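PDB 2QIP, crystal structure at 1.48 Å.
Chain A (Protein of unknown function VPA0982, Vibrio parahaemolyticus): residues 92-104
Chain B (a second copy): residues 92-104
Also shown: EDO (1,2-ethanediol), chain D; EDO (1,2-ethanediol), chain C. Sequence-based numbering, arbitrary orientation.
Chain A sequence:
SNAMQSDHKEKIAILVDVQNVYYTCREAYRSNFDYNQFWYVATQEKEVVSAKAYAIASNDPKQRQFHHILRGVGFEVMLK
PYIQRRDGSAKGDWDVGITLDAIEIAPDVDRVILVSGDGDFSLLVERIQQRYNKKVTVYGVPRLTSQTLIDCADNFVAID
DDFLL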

# COMPACT_ATOMS: atom_id res chain seq x y z
N GLY A 92 -12.88 -0.97 1.03
CA GLY A 92 -12.55 -1.85 -0.07
C GLY A 92 -11.13 -1.87 -0.61
O GLY A 92 -10.86 -2.61 -1.57
N ASP A 93 -10.21 -1.10 -0.02
CA ASP A 93 -8.91 -0.99 -0.72
C ASP A 93 -7.78 -2.00 -0.46
O ASP A 93 -7.35 -2.26 0.67
CB ASP A 93 -8.62 0.41 -1.32
CG ASP A 93 -7.29 1.01 -0.97
OD1 ASP A 93 -6.29 0.32 -0.68
OD2 ASP A 93 -7.23 2.26 -1.03
N TRP A 94 -7.32 -2.57 -1.56
CA TRP A 94 -6.32 -3.63 -1.53
C TRP A 94 -4.89 -3.10 -1.79
O TRP A 94 -3.98 -3.88 -2.05
CB TRP A 94 -6.66 -4.68 -2.59
CG TRP A 94 -7.23 -5.98 -2.09
CD1 TRP A 94 -8.48 -6.49 -2.36
CD2 TRP A 94 -6.56 -6.96 -1.30
NE1 TRP A 94 -8.62 -7.71 -1.76
CE2 TRP A 94 -7.46 -8.04 -1.11
CE3 TRP A 94 -5.27 -7.04 -0.72
CZ2 TRP A 94 -7.10 -9.19 -0.40
CZ3 TRP A 94 -4.93 -8.18 -0.01
CH2 TRP A 94 -5.84 -9.24 0.16
N ASP A 95 -4.68 -1.79 -1.73
CA ASP A 95 -3.36 -1.27 -2.09
C ASP A 95 -2.23 -1.81 -1.22
O ASP A 95 -1.15 -2.10 -1.73
CB ASP A 95 -3.33 0.26 -2.10
CG ASP A 95 -4.21 0.86 -3.22
OD1 ASP A 95 -4.97 0.12 -3.88
OD2 ASP A 95 -4.11 2.10 -3.42
N VAL A 96 -2.44 -1.88 0.09
CA VAL A 96 -1.39 -2.39 0.97
C VAL A 96 -1.05 -3.85 0.59
O VAL A 96 0.11 -4.20 0.41
CB VAL A 96 -1.73 -2.27 2.49
CG1 VAL A 96 -0.70 -3.04 3.33
CG2 VAL A 96 -1.78 -0.78 2.91
N GLY A 97 -2.07 -4.69 0.44
CA GLY A 97 -1.78 -6.10 0.19
C GLY A 97 -1.19 -6.38 -1.19
O GLY A 97 -0.31 -7.23 -1.34
N ILE A 98 -1.64 -5.64 -2.20
CA ILE A 98 -1.07 -5.75 -3.54
C ILE A 98 0.40 -5.29 -3.54
O ILE A 98 1.26 -5.95 -4.15
CB ILE A 98 -1.94 -4.97 -4.57
CG1 ILE A 98 -3.25 -5.74 -4.80
CG2 ILE A 98 -1.20 -4.78 -5.92
CD1 ILE A 98 -4.30 -4.98 -5.64
N THR A 99 0.68 -4.20 -2.82
CA THR A 99 2.04 -3.71 -2.70
C THR A 99 2.94 -4.76 -2.06
O THR A 99 4.03 -5.05 -2.57
CB THR A 99 2.09 -2.38 -1.95
OG1 THR A 99 1.31 -1.42 -2.68
CG2 THR A 99 3.51 -1.84 -1.79
N LEU A 100 2.48 -5.34 -0.94
CA LEU A 100 3.28 -6.37 -0.26
C LEU A 100 3.60 -7.55 -1.20
O LEU A 100 4.74 -8.01 -1.28
CB LEU A 100 2.52 -6.90 0.95
CG LEU A 100 2.41 -5.95 2.13
CD1 LEU A 100 1.43 -6.55 3.12
CD2 LEU A 100 3.76 -5.69 2.77
N ASP A 101 2.58 -8.05 -1.88
CA ASP A 101 2.74 -9.24 -2.71
C ASP A 101 3.55 -8.97 -3.97
O ASP A 101 4.32 -9.85 -4.41
CB ASP A 101 1.36 -9.83 -3.07
CG ASP A 101 0.70 -10.56 -1.91
OD1 ASP A 101 1.34 -10.78 -0.85
OD2 ASP A 101 -0.49 -10.94 -2.10
N ALA A 102 3.37 -7.79 -4.58
CA ALA A 102 4.07 -7.49 -5.81
C ALA A 102 5.57 -7.40 -5.55
O ALA A 102 6.38 -7.92 -6.32
CB ALA A 102 3.56 -6.19 -6.40
N ILE A 103 5.96 -6.75 -4.45
CA ILE A 103 7.40 -6.72 -4.10
C ILE A 103 7.95 -8.10 -3.78
O ILE A 103 9.08 -8.44 -4.18
CB ILE A 103 7.67 -5.78 -2.93
CG1 ILE A 103 7.56 -4.36 -3.42
CG2 ILE A 103 9.06 -6.05 -2.29
CD1 ILE A 103 8.63 -3.92 -4.48
N GLU A 104 7.16 -8.90 -3.06
CA GLU A 104 7.59 -10.26 -2.75
C GLU A 104 7.82 -11.12 -4.00
O GLU A 104 8.75 -11.93 -4.04
CB GLU A 104 6.61 -10.94 -1.79
CG GLU A 104 6.87 -10.61 -0.35
CD GLU A 104 5.89 -11.30 0.56
OE1 GLU A 104 5.42 -10.65 1.52
OE2 GLU A 104 5.54 -12.47 0.30
N GLY B 92 -4.50 12.05 -1.57
CA GLY B 92 -3.61 12.16 -0.43
C GLY B 92 -3.02 10.89 0.17
O GLY B 92 -2.28 10.99 1.17
N ASP B 93 -3.30 9.72 -0.39
CA ASP B 93 -2.89 8.51 0.35
C ASP B 93 -1.49 7.90 0.17
O ASP B 93 -1.02 7.59 -0.93
CB ASP B 93 -4.06 7.68 0.93
CG ASP B 93 -4.02 6.20 0.62
OD1 ASP B 93 -2.97 5.59 0.39
OD2 ASP B 93 -5.14 5.63 0.65
N TRP B 94 -0.82 7.76 1.30
CA TRP B 94 0.56 7.30 1.35
C TRP B 94 0.67 5.79 1.66
O TRP B 94 1.75 5.31 1.98
CB TRP B 94 1.32 8.09 2.42
CG TRP B 94 2.28 9.13 1.94
CD1 TRP B 94 2.21 10.49 2.17
CD2 TRP B 94 3.49 8.92 1.20
NE1 TRP B 94 3.28 11.12 1.60
CE2 TRP B 94 4.09 10.18 1.01
CE3 TRP B 94 4.13 7.77 0.68
CZ2 TRP B 94 5.32 10.33 0.34
CZ3 TRP B 94 5.33 7.92 0.02
CH2 TRP B 94 5.91 9.19 -0.16
N ASP B 95 -0.42 5.04 1.57
CA ASP B 95 -0.36 3.64 1.97
C ASP B 95 0.65 2.82 1.17
O ASP B 95 1.34 1.97 1.74
CB ASP B 95 -1.74 2.97 1.95
CG ASP B 95 -2.69 3.54 3.00
OD1 ASP B 95 -2.37 4.56 3.65
OD2 ASP B 95 -3.78 2.93 3.18
N VAL B 96 0.68 3.00 -0.15
CA VAL B 96 1.62 2.24 -0.96
C VAL B 96 3.07 2.56 -0.53
O VAL B 96 3.87 1.66 -0.29
CB VAL B 96 1.44 2.46 -2.50
CG1 VAL B 96 2.60 1.83 -3.27
CG2 VAL B 96 0.08 1.86 -2.96
N GLY B 97 3.40 3.85 -0.40
CA GLY B 97 4.79 4.19 -0.10
C GLY B 97 5.23 3.81 1.31
O GLY B 97 6.36 3.37 1.52
N ILE B 98 4.32 3.93 2.28
CA ILE B 98 4.61 3.49 3.65
C ILE B 98 4.81 1.97 3.70
O ILE B 98 5.74 1.48 4.36
CB ILE B 98 3.49 3.98 4.62
CG1 ILE B 98 3.62 5.51 4.81
CG2 ILE B 98 3.57 3.27 5.99
CD1 ILE B 98 2.45 6.16 5.59
N THR B 99 3.97 1.24 2.97
CA THR B 99 4.10 -0.21 2.89
C THR B 99 5.46 -0.59 2.32
O THR B 99 6.16 -1.45 2.88
CB THR B 99 2.95 -0.83 2.10
OG1 THR B 99 1.72 -0.52 2.77
CG2 THR B 99 3.06 -2.35 1.99
N LEU B 100 5.84 0.03 1.20
CA LEU B 100 7.15 -0.27 0.58
C LEU B 100 8.30 -0.04 1.57
O LEU B 100 9.20 -0.88 1.71
CB LEU B 100 7.36 0.61 -0.64
CG LEU B 100 6.50 0.27 -1.85
CD1 LEU B 100 6.67 1.38 -2.87
CD2 LEU B 100 6.87 -1.08 -2.44
N ASP B 101 8.29 1.12 2.21
CA ASP B 101 9.41 1.50 3.08
C ASP B 101 9.45 0.68 4.37
O ASP B 101 10.55 0.37 4.87
CB ASP B 101 9.35 3.00 3.40
CG ASP B 101 9.78 3.88 2.23
OD1 ASP B 101 10.29 3.36 1.20
OD2 ASP B 101 9.62 5.12 2.38
N ALA B 102 8.28 0.37 4.93
CA ALA B 102 8.24 -0.36 6.19
C ALA B 102 8.81 -1.77 5.99
O ALA B 102 9.58 -2.26 6.81
CB ALA B 102 6.83 -0.43 6.72
N ILE B 103 8.43 -2.42 4.89
CA ILE B 103 9.02 -3.75 4.61
C ILE B 103 10.52 -3.67 4.35
O ILE B 103 11.29 -4.54 4.80
CB ILE B 103 8.34 -4.42 3.43
CG1 ILE B 103 6.98 -4.91 3.87
CG2 ILE B 103 9.20 -5.59 2.85
CD1 ILE B 103 6.99 -6.04 4.97
N GLU B 104 10.95 -2.64 3.62
CA GLU B 104 12.37 -2.46 3.37
C GLU B 104 13.19 -2.28 4.65
O GLU B 104 14.32 -2.78 4.75
CB GLU B 104 12.62 -1.31 2.39
CG GLU B 104 12.49 -1.73 0.95
CD GLU B 104 12.74 -0.57 0.01
OE1 GLU B 104 11.99 -0.46 -0.98
OE2 GLU B 104 13.64 0.24 0.30
C1 EDO D . 4.85 -13.71 2.89
O1 EDO D . 3.77 -13.87 1.98
C2 EDO D . 4.89 -14.77 3.97
O2 EDO D . 4.46 -14.17 5.20
C1 EDO C . 14.59 1.31 -2.29
O1 EDO C . 14.24 2.39 -1.42
C2 EDO C . 15.61 1.70 -3.33
O2 EDO C . 14.95 1.80 -4.60

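Two copies of one helix, residues 95-104 of chains A and B, pack side by side across an exact two-fold axis, so every contact described for one chain recurs with the chains exchanged. The helix axes approach to 8.8 Å with 38° between their N-to-C directions, and the backbones come nearest at V96, where CA of V96(A) lies 5.8 Å from CA of V96(B). No hydrogen bond crosses between the stretches; the contact, which buries 505 Å² summed over both sides, rests on van der Waals packing.

The threonines sit at the centre of the packing: T99 points toward the partner helix in each chain and is covered more than any other residue. CG2 of T99(A) meets CG2 of T99(B) at 3.8 Å and CD2 of L100(B) at 3.5 Å, while OG1 of T99(A) lies 3.5 Å from CG2 of V96(B). The m rotamer of T99(A) lets its hydroxyl donate to the backbone, OG1 to O of D95(A) at 2.7 Å. Threonine thus suits this buried place: its polar group is satisfied within its own helix, and its methyl is free to pack against the other.

Aliphatic side chains continue the packing. V96 leaves its helix sideways, and with chi1 in t its CG2 reaches across, CG2 of V96(A) lying 3.9 Å from CB of D95(B). L100 also starts sideways, but its end comes nearer the partner: CD2 of L100(A) sits 3.5 Å from CG2 of T99(B) and 3.5 Å from CG1 of I103(B). I103, pointing toward the other stretch with both chi angles in m, extends this apolar packing one turn beyond T99. The branched side chains offer methyl and methylene surface without polar groups left wanting a partner.

Among the charged residues, D95 makes its closest approach to V96 of the other chain through CB, a contact of carbon with carbon. OD2 of D93(A) and OD2 of D93(B) face each other at 4.3 Å, a like-charge approach that offers no attraction of its own. The other carboxylate oxygen has a local role: OD1 of D93(A) accepts from N of D95(A) at 2.9 Å, at the start of the helix.

Away from the contact, a CB on G97(A) would come within 2.3 Å of CZ3 of W94(A), so glycine leaves room for the buried indole. O1 of the chain D ethanediol makes a weak 2.8 Å hydrogen bond to OE2 of E104(A), and O1 of the chain C ethanediol the same to OE2 of E104(B).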